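Local coordinates for protein acyl-coenzyme A thioesterase PaaI (Escherichia coli, PDB 2FS2) that hydrolyses ring-hydroxylated phenylacetyl-CoA thioesters, as a homotetrameric hot-dog-fold enzyme of the phenylacetate degradation pathway, at residues A12-E15 and A20-L23; D26-S29 and A35-T38; F58-T63 and I113-Q118; A68-S71 and A75-A78; Q100-G105 and L125-S130. One frame throughout, in Å; residues are numbered along the deposited sequence.

The five contacts trace a hot-dog fold, a curled antiparallel sheet around helix 54-70. Contact 1 joins the two N-terminal helices; about 11 Å on, centre to centre, contact 2 forms the first hairpin. Contact 3, nearest the centre of the molecule, sets helix 54-70 on strand 108-116, and contact 4 ties the end of that helix to strand 76-85. Both segments of contact 4 fall between those of contact 3, whereas contacts 3 and 5 alternate along the sequence and meet where strands 108-116 and 122-132 pair. Contact 5 lies across the molecule from contact 1, their centres about 21 Å apart, where the sheet faces another subunit of the tetramer.

Contact 1. Residues A12-E15 and A20-L23; sequences AMYE and AKAL
The ring of Tyr-14 has the aliphatic stem of Lys-21 over one face, CG standing 4.2 Å from CZ of the tyrosine. The methyl of Ala-20 comes in at a slant, its CB 4.1 Å from Tyr-14 CE1. With CG of Tyr-14 opposite its own backbone N (chi1 -179°), the ring extends toward helix 18-22. Its OH goes on to a hydrogen bond with the carbonyl O of Ile-25, just ahead of strand 26-31, while the ring also packs on Tyr-67, Asp-26 and Ile-27, so the phenol is wedged between the N-terminal helices, helix 54-70 and the first strand. Helix 2-15 and helix 18-22 are thus two short-linked helices leading into strand 26-31, and no other subunit touches either segment. Lys-21 does the rest. Its chain runs nearly straight to CE, which lies 3.2 Å from the carbonyl O of Tyr-14, then bends at the last torsion to bring NZ to the carbonyl O of Glu-15 at 2.7 Å, a hydrogen bond. The ammonium sits well above that carbonyl plane, and the C=O to donor angle is only 113°. A lysine charge near the C-terminal part of helix 2-15 is likely to be favoured by the helix dipole. The Glu-15 carboxylate stays apart, OE1 lying 5.3 Å from Lys-21 NZ, near enough for a modest charge attraction at most.

Contact 2. Residues D26-S29 and A35-T38; sequences DIIS and AVVT
Ile-28 and Val-36 are pressed together harder than any other pair here: CG1 of Ile-28 lies 3.5 Å from CG1 of Val-36, closer than usual van der Waals contact, with Ile-28 CD1 close behind. What puts it there is the first torsion of Ile-28, which holds CG1 between the backbone N and the carbonyl carbon (chi1 69°). Yet Ile-28 is itself an exposed residue, so the squeeze lies on the exposed side of the hairpin. It coincides with a bulge in the backbone. Strands 26-31 and 34-40 form an antiparallel hairpin, and at Ile-28 and Ser-29 one extra residue is fitted opposite Val-36, a classic beta bulge. Val-36 O takes a nearly straight bond from Ile-28 N at 3.0 Å and a weak one from Ser-29 N at 3.3 Å, while Val-36 N bonds to Ser-29 O. Beyond the bulge, Asp-26 and Thr-38 make a regular hydrogen-bonded pair, Thr-38 N to Asp-26 O at 3.0 Å. The sheet face carrying Ile-27 and Val-37 is the inner one: Ile-27 CG1 rests on Val-37 CG1 at 3.8 Å, and Val-37 is buried under Leu-60 and Ala-64 of helix 54-70. Asp-26, by contrast, is exposed to solvent. It offers only its CB to the methyl CG2 of Thr-38, at 3.6 Å, and its carboxylate plays no part in the pairing.

Contact 3. Residues F58-T63 and I113-Q118; sequences FSLADT and IEIVNQ
CD1 of Ile-115 touches both helix residues of the contact, Leu-60 CD2 at 3.9 Å and the methyl of Ala-61, CB, at 4.0 Å. The side chain of Ile-115 is fully extended at its second torsion (chi2 -180°), which carries CD1 into the angle between these two residues, while its other branch, CG2, also meets Leu-60 CD2. Two residues back along the strand, on the same face, Ile-113 points the same way. Its CG2 lies 3.9 Å from Ala-61 CB, and its CG1 passes 3.7 Å from the carbonyl O of Ala-61. The side chains that meet are all apolar, and no hydrogen bond crosses; the methyl of Ala-61 sits against both isoleucines, which probably allows the close approach. The axes of these short helix and strand segments approach to 8.7 Å, at 131°.

The next shell fixes both sides. Leu-60 is backed by Leu-95 and Ala-97 of strand 94-101 and by Val-37 and Met-39 of strand 34-40, while Phe-126 covers Ala-61 and Ile-113. Within the helix, Thr-63 OG1 bonds to Ser-59 O at 2.7 Å, and Thr-63 N reaches the same oxygen from the other face of its plane, so that one carbonyl is gripped twice. On the far side of the helix Phe-58 meets Phe-58 of a second subunit, their rings within about 15° of parallel. A long central helix bedded on the concave face of a curled antiparallel sheet, and paired with its copy across a dimer interface, is the hallmark of the hot-dog fold.

Contact 4. Residues A68-S71 and A75-A78; sequences ACNS and AAVA
Asn-70 swings its CG away from the carbonyl carbon and alongside its own backbone N (chi1 -81°), and a twist at the second torsion (chi2 -77°) turns the amide to face the backbone of Ala-76. Both ends of that amide are used. OD1 accepts from Ala-76 N at 2.9 Å, a noticeably bent bond, and ND2 gives a straighter one to Ala-76 O at 3.1 Å, the acceptor lying close to the amide plane. One side chain thus copies the way a neighbouring strand would pair with Ala-76. This happens where helix 54-70, the central helix of the hot-dog fold, runs out and the chain turns into strand 76-85. ND2 also bonds to Ala-66 O one turn back, which ties the amide to its own helix. Cut back to alanine, this position would lose both amide ends, which would probably leave Ala-76 N and O and the carbonyl of Ala-66 without these mates and the strand start freer to shift against the helix end. Beside the amide, the methyl CB of Ala-76 lies 3.8 Å from Cys-69 O and 4.1 Å from Cys-69 SG, which itself is backed by Tyr-111 and Ser-130.

Contact 5. Residues Q100-G105 and L125-S130; sequences QVRHQG and LFRGKS. With SO4 (sulfate ion), chain D.
The chain turns a corner at Arg-102, where Arg-102 and His-103 both face Val-110 in a classic beta bulge, and Arg-102 points across strand 108-116 to meet Arg-127 on strand 122-132. Residues 102 to 104 and 127 to 130 run almost the same way, 4° apart, but strand 108-116 lies between them. Arg-102 is bent at its second and third torsions (chi2 -55°), which brings NH1 to 3.4 Å from NH2 of Arg-127, two donors that do not bond each other. Arg-127 NH2 lies near the plane of the Arg-102 guanidinium, at its edge, and the two planes are 69° apart. Asp-112 probably offsets the two charges: its OD2 takes a salt bridge from Arg-102 NH1 and its OD1 one from Arg-127 NE. Arg-102 NH2 also bridges Glu-114 of a neighbouring subunit, and Arg-127 NH2 is paired with Asp-112 of that same subunit. At the other end a water joins the segments, 3.0 Å from Gln-104 NE2 and 2.8 Å from Ser-130 OG. Gln-104 NE2 also donates to Gly-105 O, and OE1 bonds to Tyr-111 OH, so the amide is held from both ends. His-103 presents its ring edge to a sulfate, probably from the crystallisation liquor, ND1 to O4 at 3.3 Å, a weak bond. A leucine in its place would probably leave the sulfate, which is also bonded to Thr-122 N of a neighbouring subunit, without this donor. Two arginines sharing one aspartate, with further carboxylates from a neighbouring subunit, suggest that charge balance in this interface is supplied jointly by the subunits.

Contact 1. Residues A12-E15 and A20-L23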
loop_
_atom_site.group_PDB
_atom_site.type_symbol
_atom_site.label_atom_id
_atom_site.label_comp_id
_atom_site.label_asym_id
_atom_site.label_seq_id
_atom_site.Cartn_x
_atom_site.Cartn_y
_atom_site.Cartn_z
ATOM N N ALA B 12 30.228 5.486 4.214
ATOM C CA ALA B 12 30.438 5.892 2.813
ATOM C C ALA B 12 29.255 6.644 2.275
ATOM O O ALA B 12 29.435 7.717 1.690
ATOM C CB ALA B 12 30.713 4.666 1.934
HETATM N N MSE B 13 28.041 6.127 2.488
HETATM C CA MSE B 13 26.868 6.842 2.006
HETATM C C MSE B 13 26.575 8.129 2.691
HETATM O O MSE B 13 26.032 9.034 2.084
HETATM C CB MSE B 13 25.616 6.004 2.194
HETATM C CG MSE B 13 25.471 5.043 1.064
HETATM SE SE MSE B 13 24.016 3.807 1.601
HETATM C CE MSE B 13 25.083 2.171 1.916
ATOM N N TYR B 14 26.806 8.178 3.996
ATOM C CA TYR B 14 26.362 9.321 4.758
ATOM C C TYR B 14 27.294 10.455 4.403
ATOM O O TYR B 14 26.901 11.615 4.356
ATOM C CB TYR B 14 26.507 9.013 6.230
ATOM C CG TYR B 14 26.064 10.096 7.153
ATOM C CD1 TYR B 14 24.727 10.328 7.368
ATOM C CD2 TYR B 14 26.994 10.884 7.837
ATOM C CE1 TYR B 14 24.298 11.303 8.219
ATOM C CE2 TYR B 14 26.582 11.882 8.731
ATOM C CZ TYR B 14 25.227 12.082 8.918
ATOM O OH TYR B 14 24.752 13.035 9.823
ATOM N N GLU B 15 28.541 10.105 4.143
ATOM C CA GLU B 15 29.563 11.128 3.886
ATOM C C GLU B 15 29.188 11.996 2.710
ATOM O O GLU B 15 29.532 13.149 2.712
ATOM C CB GLU B 15 30.970 10.522 3.710
ATOM C CG GLU B 15 31.805 10.267 5.012
ATOM C CD GLU B 15 31.062 10.501 6.367
ATOM O OE1 GLU B 15 30.883 11.699 6.780
ATOM O OE2 GLU B 15 30.671 9.491 7.055
ATOM N N ALA B 20 20.225 14.065 4.249
ATOM C CA ALA B 20 20.338 13.578 5.643
ATOM C C ALA B 20 20.985 14.611 6.487
ATOM O O ALA B 20 20.461 14.961 7.537
ATOM C CB ALA B 20 21.133 12.295 5.745
ATOM N N LYS B 21 22.133 15.115 6.035
ATOM C CA LYS B 21 22.763 16.210 6.782
ATOM C C LYS B 21 21.872 17.497 6.892
ATOM O O LYS B 21 21.746 18.051 7.996
ATOM C CB LYS B 21 24.209 16.489 6.326
ATOM C CG LYS B 21 25.104 15.225 6.202
ATOM C CD LYS B 21 26.575 15.676 5.948
ATOM C CE LYS B 21 27.506 14.568 5.328
ATOM N NZ LYS B 21 27.698 14.775 3.808
ATOM N N ALA B 22 21.173 17.897 5.822
ATOM C CA ALA B 22 20.287 19.081 5.860
ATOM C C ALA B 22 19.151 18.896 6.835
ATOM O O ALA B 22 18.709 19.862 7.459
ATOM C CB ALA B 22 19.687 19.374 4.485
ATOM N N LEU B 23 18.626 17.675 6.930
ATOM C CA LEU B 23 17.567 17.434 7.887
ATOM C C LEU B 23 18.046 17.062 9.322
ATOM O O LEU B 23 17.167 16.838 10.175
ATOM C CB LEU B 23 16.676 16.336 7.385
ATOM C CG LEU B 23 15.810 16.748 6.221
ATOM C CD1 LEU B 23 15.543 15.407 5.478
ATOM C CD2 LEU B 23 14.527 17.292 6.732
#

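Contact 2. Residues D26-S29 and A35-T38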
loop_
_atom_site.group_PDB
_atom_site.type_symbol
_atom_site.label_atom_id
_atom_site.label_comp_id
_atom_site.label_asym_id
_atom_site.label_seq_id
_atom_site.Cartn_x
_atom_site.Cartn_y
_atom_site.Cartn_z
ATOM N N ASP B 26 21.047 11.616 12.030
ATOM C CA ASP B 26 22.199 10.917 12.465
ATOM C C ASP B 26 22.001 9.389 12.428
ATOM O O ASP B 26 20.906 8.890 12.702
ATOM C CB ASP B 26 22.464 11.333 13.880
ATOM C CG ASP B 26 22.874 12.806 13.977
ATOM O OD1 ASP B 26 23.904 13.167 13.346
ATOM O OD2 ASP B 26 22.222 13.676 14.652
ATOM N N ILE B 27 23.048 8.630 12.098
ATOM C CA ILE B 27 22.907 7.204 12.203
ATOM C C ILE B 27 23.441 6.736 13.491
ATOM O O ILE B 27 24.556 7.052 13.819
ATOM C CB ILE B 27 23.675 6.452 11.153
ATOM C CG1 ILE B 27 23.307 6.958 9.803
ATOM C CG2 ILE B 27 23.274 4.978 11.210
ATOM C CD1 ILE B 27 24.571 7.030 8.974
ATOM N N ILE B 28 22.661 5.914 14.183
ATOM C CA ILE B 28 23.018 5.408 15.523
ATOM C C ILE B 28 23.128 3.909 15.600
ATOM O O ILE B 28 23.695 3.395 16.544
ATOM C CB ILE B 28 22.061 5.954 16.669
ATOM C CG1 ILE B 28 20.652 5.374 16.541
ATOM C CG2 ILE B 28 22.021 7.522 16.531
ATOM C CD1 ILE B 28 19.697 5.735 17.839
ATOM N N SER B 29 22.622 3.175 14.629
ATOM C CA SER B 29 22.837 1.753 14.760
ATOM C C SER B 29 22.801 1.085 13.362
ATOM O O SER B 29 22.112 1.562 12.476
ATOM C CB SER B 29 21.853 1.168 15.775
ATOM O OG SER B 29 22.021 -0.304 15.860
ATOM N N ALA B 35 18.980 -0.735 10.293
ATOM C CA ALA B 35 19.542 0.645 10.520
ATOM C C ALA B 35 18.577 1.428 11.412
ATOM O O ALA B 35 17.366 1.229 11.297
ATOM C CB ALA B 35 19.680 1.404 9.159
ATOM N N VAL B 36 19.090 2.335 12.234
ATOM C CA VAL B 36 18.342 3.152 13.175
ATOM C C VAL B 36 18.920 4.515 12.974
ATOM O O VAL B 36 20.190 4.685 12.963
ATOM C CB VAL B 36 18.503 2.708 14.658
ATOM C CG1 VAL B 36 17.777 3.646 15.631
ATOM C CG2 VAL B 36 18.004 1.339 14.928
ATOM N N VAL B 37 18.064 5.500 12.729
ATOM C CA VAL B 37 18.535 6.816 12.483
ATOM C C VAL B 37 17.625 7.678 13.311
ATOM O O VAL B 37 16.570 7.248 13.782
ATOM C CB VAL B 37 18.500 7.225 10.935
ATOM C CG1 VAL B 37 19.530 6.386 10.097
ATOM C CG2 VAL B 37 17.005 7.026 10.327
ATOM N N THR B 38 18.040 8.912 13.464
ATOM C CA THR B 38 17.465 9.803 14.449
ATOM C C THR B 38 17.397 11.245 13.914
ATOM O O THR B 38 18.185 11.624 13.075
ATOM C CB THR B 38 18.331 9.677 15.697
ATOM O OG1 THR B 38 17.524 9.970 16.846
ATOM C CG2 THR B 38 19.407 10.718 15.667
#

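Contact 3. Residues F58-T63 and I113-Q118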
loop_
_atom_site.group_PDB
_atom_site.type_symbol
_atom_site.label_atom_id
_atom_site.label_comp_id
_atom_site.label_asym_id
_atom_site.label_seq_id
_atom_site.Cartn_x
_atom_site.Cartn_y
_atom_site.Cartn_z
ATOM N N PHE B 58 8.394 11.242 5.731
ATOM C CA PHE B 58 8.703 10.309 4.658
ATOM C C PHE B 58 10.237 10.266 4.487
ATOM O O PHE B 58 10.821 9.222 4.337
ATOM C CB PHE B 58 8.004 10.695 3.329
ATOM C CG PHE B 58 8.390 9.797 2.160
ATOM C CD1 PHE B 58 7.692 8.669 1.888
ATOM C CD2 PHE B 58 9.508 10.046 1.399
ATOM C CE1 PHE B 58 8.105 7.797 0.861
ATOM C CE2 PHE B 58 9.917 9.185 0.373
ATOM C CZ PHE B 58 9.212 8.086 0.103
ATOM N N SER B 59 10.905 11.390 4.581
ATOM C CA SER B 59 12.348 11.424 4.295
ATOM C C SER B 59 13.165 10.740 5.340
ATOM O O SER B 59 14.202 10.078 5.011
ATOM C CB SER B 59 12.871 12.835 4.185
ATOM O OG SER B 59 12.240 13.441 3.087
ATOM N N LEU B 60 12.685 10.817 6.577
ATOM C CA LEU B 60 13.326 10.129 7.602
ATOM C C LEU B 60 13.183 8.618 7.422
ATOM O O LEU B 60 14.108 7.863 7.715
ATOM C CB LEU B 60 12.718 10.566 8.956
ATOM C CG LEU B 60 13.174 9.833 10.231
ATOM C CD1 LEU B 60 14.717 9.997 10.460
ATOM C CD2 LEU B 60 12.429 10.417 11.461
ATOM N N ALA B 61 11.970 8.161 7.040
ATOM C CA ALA B 61 11.742 6.733 6.909
ATOM C C ALA B 61 12.586 6.177 5.730
ATOM O O ALA B 61 13.144 5.095 5.811
ATOM C CB ALA B 61 10.194 6.423 6.712
ATOM N N ASP B 62 12.749 6.968 4.715
ATOM C CA ASP B 62 13.336 6.584 3.451
ATOM C C ASP B 62 14.808 6.577 3.662
ATOM O O ASP B 62 15.530 5.826 3.017
ATOM C CB ASP B 62 12.978 7.678 2.425
ATOM C CG ASP B 62 13.438 7.353 0.986
ATOM O OD1 ASP B 62 13.490 6.139 0.580
ATOM O OD2 ASP B 62 13.720 8.255 0.160
ATOM N N THR B 63 15.277 7.393 4.599
ATOM C CA THR B 63 16.686 7.331 4.941
ATOM C C THR B 63 17.025 6.052 5.725
ATOM O O THR B 63 18.064 5.422 5.449
ATOM C CB THR B 63 17.063 8.569 5.775
ATOM O OG1 THR B 63 16.850 9.746 4.993
ATOM C CG2 THR B 63 18.512 8.616 6.035
ATOM N N ILE B 113 9.878 -0.199 8.375
ATOM C CA ILE B 113 10.492 0.878 9.106
ATOM C C ILE B 113 9.430 1.358 10.136
ATOM O O ILE B 113 8.236 1.497 9.834
ATOM C CB ILE B 113 10.856 2.077 8.178
ATOM C CG1 ILE B 113 12.126 1.901 7.325
ATOM C CG2 ILE B 113 10.990 3.406 9.007
ATOM C CD1 ILE B 113 12.056 0.731 6.231
ATOM N N GLU B 114 9.858 1.638 11.351
ATOM C CA GLU B 114 8.926 2.259 12.311
ATOM C C GLU B 114 9.570 3.536 12.825
ATOM O O GLU B 114 10.722 3.505 13.263
ATOM C CB GLU B 114 8.693 1.274 13.447
ATOM C CG GLU B 114 7.834 1.856 14.621
ATOM C CD GLU B 114 7.224 0.767 15.511
ATOM O OE1 GLU B 114 7.733 -0.405 15.439
ATOM O OE2 GLU B 114 6.224 1.062 16.287
ATOM N N ILE B 115 8.782 4.604 12.932
ATOM C CA ILE B 115 9.218 5.844 13.543
ATOM C C ILE B 115 8.514 6.070 14.912
ATOM O O ILE B 115 7.302 6.023 14.998
ATOM C CB ILE B 115 9.020 7.122 12.594
ATOM C CG1 ILE B 115 9.668 6.958 11.197
ATOM C CG2 ILE B 115 9.537 8.442 13.288
ATOM C CD1 ILE B 115 9.481 8.208 10.256
ATOM N N VAL B 116 9.322 6.309 15.935
ATOM C CA VAL B 116 8.913 6.348 17.314
ATOM C C VAL B 116 9.444 7.659 17.860
ATOM O O VAL B 116 10.542 8.097 17.435
ATOM C CB VAL B 116 9.549 5.126 18.032
ATOM C CG1 VAL B 116 9.560 5.264 19.472
ATOM C CG2 VAL B 116 8.752 3.771 17.671
ATOM N N ASN B 117 8.662 8.329 18.724
ATOM C CA ASN B 117 9.150 9.555 19.319
ATOM C C ASN B 117 9.800 9.321 20.660
ATOM O O ASN B 117 9.980 8.168 21.093
ATOM C CB ASN B 117 8.063 10.594 19.416
ATOM C CG ASN B 117 7.047 10.250 20.497
ATOM O OD1 ASN B 117 7.263 9.389 21.359
ATOM N ND2 ASN B 117 5.935 10.900 20.437
ATOM N N GLN B 118 10.207 10.415 21.333
ATOM C CA GLN B 118 10.927 10.243 22.588
ATOM C C GLN B 118 9.984 9.658 23.710
ATOM O O GLN B 118 10.445 9.066 24.688
ATOM C CB GLN B 118 11.617 11.576 23.022
ATOM C CG GLN B 118 10.515 12.553 23.506
ATOM C CD GLN B 118 9.908 13.356 22.384
ATOM O OE1 GLN B 118 10.029 13.047 21.156
ATOM N NE2 GLN B 118 9.236 14.399 22.770
#

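Contact 4. Residues A68-S71 and A75-A78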
loop_
_atom_site.group_PDB
_atom_site.type_symbol
_atom_site.label_atom_id
_atom_site.label_comp_id
_atom_site.label_asym_id
_atom_site.label_seq_id
_atom_site.Cartn_x
_atom_site.Cartn_y
_atom_site.Cartn_z
ATOM N N ALA B 68 19.389 0.520 5.558
ATOM C CA ALA B 68 19.197 -0.859 5.808
ATOM C C ALA B 68 19.350 -1.657 4.472
ATOM O O ALA B 68 19.989 -2.697 4.465
ATOM C CB ALA B 68 17.767 -1.102 6.437
ATOM N N CYS B 69 18.777 -1.185 3.366
ATOM C CA CYS B 69 18.832 -2.005 2.180
ATOM C C CYS B 69 20.132 -1.850 1.363
ATOM O O CYS B 69 20.321 -2.546 0.329
ATOM C CB CYS B 69 17.651 -1.767 1.263
ATOM S SG CYS B 69 17.616 -0.289 0.282
ATOM N N ASN B 70 20.997 -0.951 1.810
ATOM C CA ASN B 70 22.300 -0.786 1.141
ATOM C C ASN B 70 23.396 -1.339 1.966
ATOM O O ASN B 70 24.555 -1.381 1.532
ATOM C CB ASN B 70 22.542 0.673 0.746
ATOM C CG ASN B 70 21.802 1.005 -0.575
ATOM O OD1 ASN B 70 22.255 0.631 -1.650
ATOM N ND2 ASN B 70 20.626 1.638 -0.478
ATOM N N SER B 71 23.027 -1.865 3.113
ATOM C CA SER B 71 23.979 -2.251 4.142
ATOM C C SER B 71 24.761 -3.479 3.797
ATOM O O SER B 71 25.755 -3.685 4.444
ATOM C CB SER B 71 23.258 -2.572 5.451
ATOM O OG SER B 71 22.479 -3.721 5.280
ATOM N N ALA B 75 24.168 -1.714 -4.233
ATOM C CA ALA B 75 23.392 -0.530 -4.474
ATOM C C ALA B 75 21.871 -0.956 -4.721
ATOM O O ALA B 75 21.603 -1.892 -5.512
ATOM C CB ALA B 75 23.962 0.217 -5.720
ATOM N N ALA B 76 20.937 -0.268 -4.078
ATOM C CA ALA B 76 19.530 -0.627 -4.184
ATOM C C ALA B 76 18.748 0.637 -3.935
ATOM O O ALA B 76 19.233 1.541 -3.222
ATOM C CB ALA B 76 19.162 -1.686 -3.211
ATOM N N VAL B 77 17.574 0.716 -4.573
ATOM C CA VAL B 77 16.670 1.871 -4.539
ATOM C C VAL B 77 15.212 1.376 -4.231
ATOM O O VAL B 77 14.911 0.183 -4.350
ATOM C CB VAL B 77 16.634 2.625 -5.910
ATOM C CG1 VAL B 77 18.040 3.085 -6.312
ATOM C CG2 VAL B 77 15.929 1.825 -7.035
ATOM N N ALA B 78 14.345 2.308 -3.879
ATOM C CA ALA B 78 12.975 1.970 -3.559
ATOM C C ALA B 78 12.188 1.734 -4.859
ATOM O O ALA B 78 12.241 2.557 -5.701
ATOM C CB ALA B 78 12.414 3.187 -2.814
#

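Contact 5. Residues Q100-G105 and L125-S130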
loop_
_atom_site.group_PDB
_atom_site.type_symbol
_atom_site.label_atom_id
_atom_site.label_comp_id
_atom_site.label_asym_id
_atom_site.label_seq_id
_atom_site.Cartn_x
_atom_site.Cartn_y
_atom_site.Cartn_z
ATOM N N GLN B 100 14.102 -2.666 9.325
ATOM C CA GLN B 100 14.477 -4.055 9.534
ATOM C C GLN B 100 14.103 -4.788 8.235
ATOM O O GLN B 100 12.976 -4.611 7.764
ATOM C CB GLN B 100 13.444 -4.678 10.439
ATOM C CG GLN B 100 13.606 -4.623 11.782
ATOM C CD GLN B 100 12.337 -5.133 12.452
ATOM O OE1 GLN B 100 12.046 -6.329 12.408
ATOM N NE2 GLN B 100 11.591 -4.243 13.022
ATOM N N VAL B 101 14.998 -5.607 7.716
ATOM C CA VAL B 101 14.723 -6.460 6.539
ATOM C C VAL B 101 13.641 -7.533 6.958
ATOM O O VAL B 101 13.699 -8.109 8.048
ATOM C CB VAL B 101 16.024 -7.083 5.973
ATOM C CG1 VAL B 101 16.704 -7.949 6.942
ATOM C CG2 VAL B 101 15.766 -7.936 4.741
ATOM N N ARG B 102 12.600 -7.672 6.147
ATOM C CA ARG B 102 11.646 -8.850 6.200
ATOM C C ARG B 102 11.952 -9.885 5.111
ATOM O O ARG B 102 11.741 -11.019 5.325
ATOM C CB ARG B 102 10.243 -8.338 5.878
ATOM C CG ARG B 102 9.810 -7.215 6.849
ATOM C CD ARG B 102 9.898 -7.587 8.344
ATOM N NE ARG B 102 9.224 -8.834 8.731
ATOM C CZ ARG B 102 7.882 -8.978 8.973
ATOM N NH1 ARG B 102 7.042 -8.002 8.808
ATOM N NH2 ARG B 102 7.372 -10.093 9.438
ATOM N N HIS B 103 12.457 -9.478 3.959
ATOM C CA HIS B 103 12.897 -10.353 2.908
ATOM C C HIS B 103 14.010 -9.672 2.062
ATOM O O HIS B 103 13.917 -8.506 1.705
ATOM C CB HIS B 103 11.703 -10.559 1.973
ATOM C CG HIS B 103 12.050 -11.283 0.708
ATOM N ND1 HIS B 103 12.271 -12.632 0.690
ATOM C CD2 HIS B 103 12.268 -10.847 -0.556
ATOM C CE1 HIS B 103 12.625 -13.007 -0.532
ATOM N NE2 HIS B 103 12.610 -11.948 -1.311
ATOM N N GLN B 104 15.021 -10.419 1.667
ATOM C CA GLN B 104 16.022 -9.868 0.745
ATOM C C GLN B 104 16.383 -11.019 -0.214
ATOM O O GLN B 104 16.985 -11.928 0.228
ATOM C CB GLN B 104 17.225 -9.378 1.520
ATOM C CG GLN B 104 18.345 -8.741 0.568
ATOM C CD GLN B 104 17.866 -7.555 -0.242
ATOM O OE1 GLN B 104 17.588 -6.512 0.319
ATOM N NE2 GLN B 104 17.780 -7.683 -1.532
ATOM N N GLY B 105 15.925 -10.989 -1.472
ATOM C CA GLY B 105 16.332 -11.904 -2.529
ATOM C C GLY B 105 17.591 -11.390 -3.186
ATOM O O GLY B 105 18.192 -10.378 -2.732
ATOM N N LEU B 125 4.532 4.198 10.311
ATOM C CA LEU B 125 4.882 2.764 9.953
ATOM C C LEU B 125 5.042 2.820 8.463
ATOM O O LEU B 125 4.304 3.526 7.783
ATOM C CB LEU B 125 3.747 1.767 10.330
ATOM C CG LEU B 125 3.549 1.536 11.815
ATOM C CD1 LEU B 125 2.366 0.717 12.190
ATOM C CD2 LEU B 125 4.794 0.827 12.479
ATOM N N PHE B 126 6.080 2.188 7.934
ATOM C CA PHE B 126 6.318 2.348 6.538
ATOM C C PHE B 126 6.793 0.941 6.148
ATOM O O PHE B 126 7.315 0.212 6.975
ATOM C CB PHE B 126 7.423 3.354 6.483
ATOM C CG PHE B 126 8.152 3.426 5.215
ATOM C CD1 PHE B 126 8.065 4.609 4.428
ATOM C CD2 PHE B 126 8.991 2.412 4.820
ATOM C CE1 PHE B 126 8.784 4.724 3.215
ATOM C CE2 PHE B 126 9.757 2.505 3.582
ATOM C CZ PHE B 126 9.656 3.651 2.801
ATOM N N ARG B 127 6.567 0.581 4.898
ATOM C CA ARG B 127 7.020 -0.698 4.407
ATOM C C ARG B 127 7.492 -0.379 3.009
ATOM O O ARG B 127 6.837 0.269 2.216
ATOM C CB ARG B 127 5.918 -1.795 4.448
ATOM C CG ARG B 127 6.361 -3.064 3.644
ATOM C CD ARG B 127 5.723 -4.413 3.982
ATOM N NE ARG B 127 5.824 -4.701 5.416
ATOM C CZ ARG B 127 4.957 -5.402 6.076
ATOM N NH1 ARG B 127 3.910 -5.922 5.398
ATOM N NH2 ARG B 127 5.142 -5.615 7.377
ATOM N N GLY B 128 8.706 -0.801 2.701
ATOM C CA GLY B 128 9.306 -0.354 1.470
ATOM C C GLY B 128 9.789 -1.597 0.703
ATOM O O GLY B 128 10.259 -2.570 1.269
ATOM N N LYS B 129 9.766 -1.486 -0.591
ATOM C CA LYS B 129 10.217 -2.591 -1.383
ATOM C C LYS B 129 11.450 -2.071 -2.150
ATOM O O LYS B 129 11.399 -1.011 -2.703
ATOM C CB LYS B 129 9.135 -2.864 -2.362
ATOM C CG LYS B 129 9.551 -3.863 -3.474
ATOM C CD LYS B 129 8.984 -5.284 -3.225
ATOM C CE LYS B 129 9.350 -6.295 -4.344
ATOM N NZ LYS B 129 9.617 -5.537 -5.710
ATOM N N SER B 130 12.535 -2.819 -2.195
ATOM C CA SER B 130 13.758 -2.298 -2.856
ATOM C C SER B 130 14.098 -3.150 -4.066
ATOM O O SER B 130 13.741 -4.283 -4.100
ATOM C CB SER B 130 14.950 -2.382 -1.921
ATOM O OG SER B 130 15.083 -3.663 -1.345
HETATM S S SO4 D . 12.935 -15.962 3.100
HETATM O O1 SO4 D . 13.053 -16.257 1.677
HETATM O O2 SO4 D . 13.928 -16.880 3.723
HETATM O O3 SO4 D . 11.585 -16.152 3.711
HETATM O O4 SO4 D . 13.385 -14.553 3.143
HETATM O O HOH W 1 16.801 -5.208 -2.940
#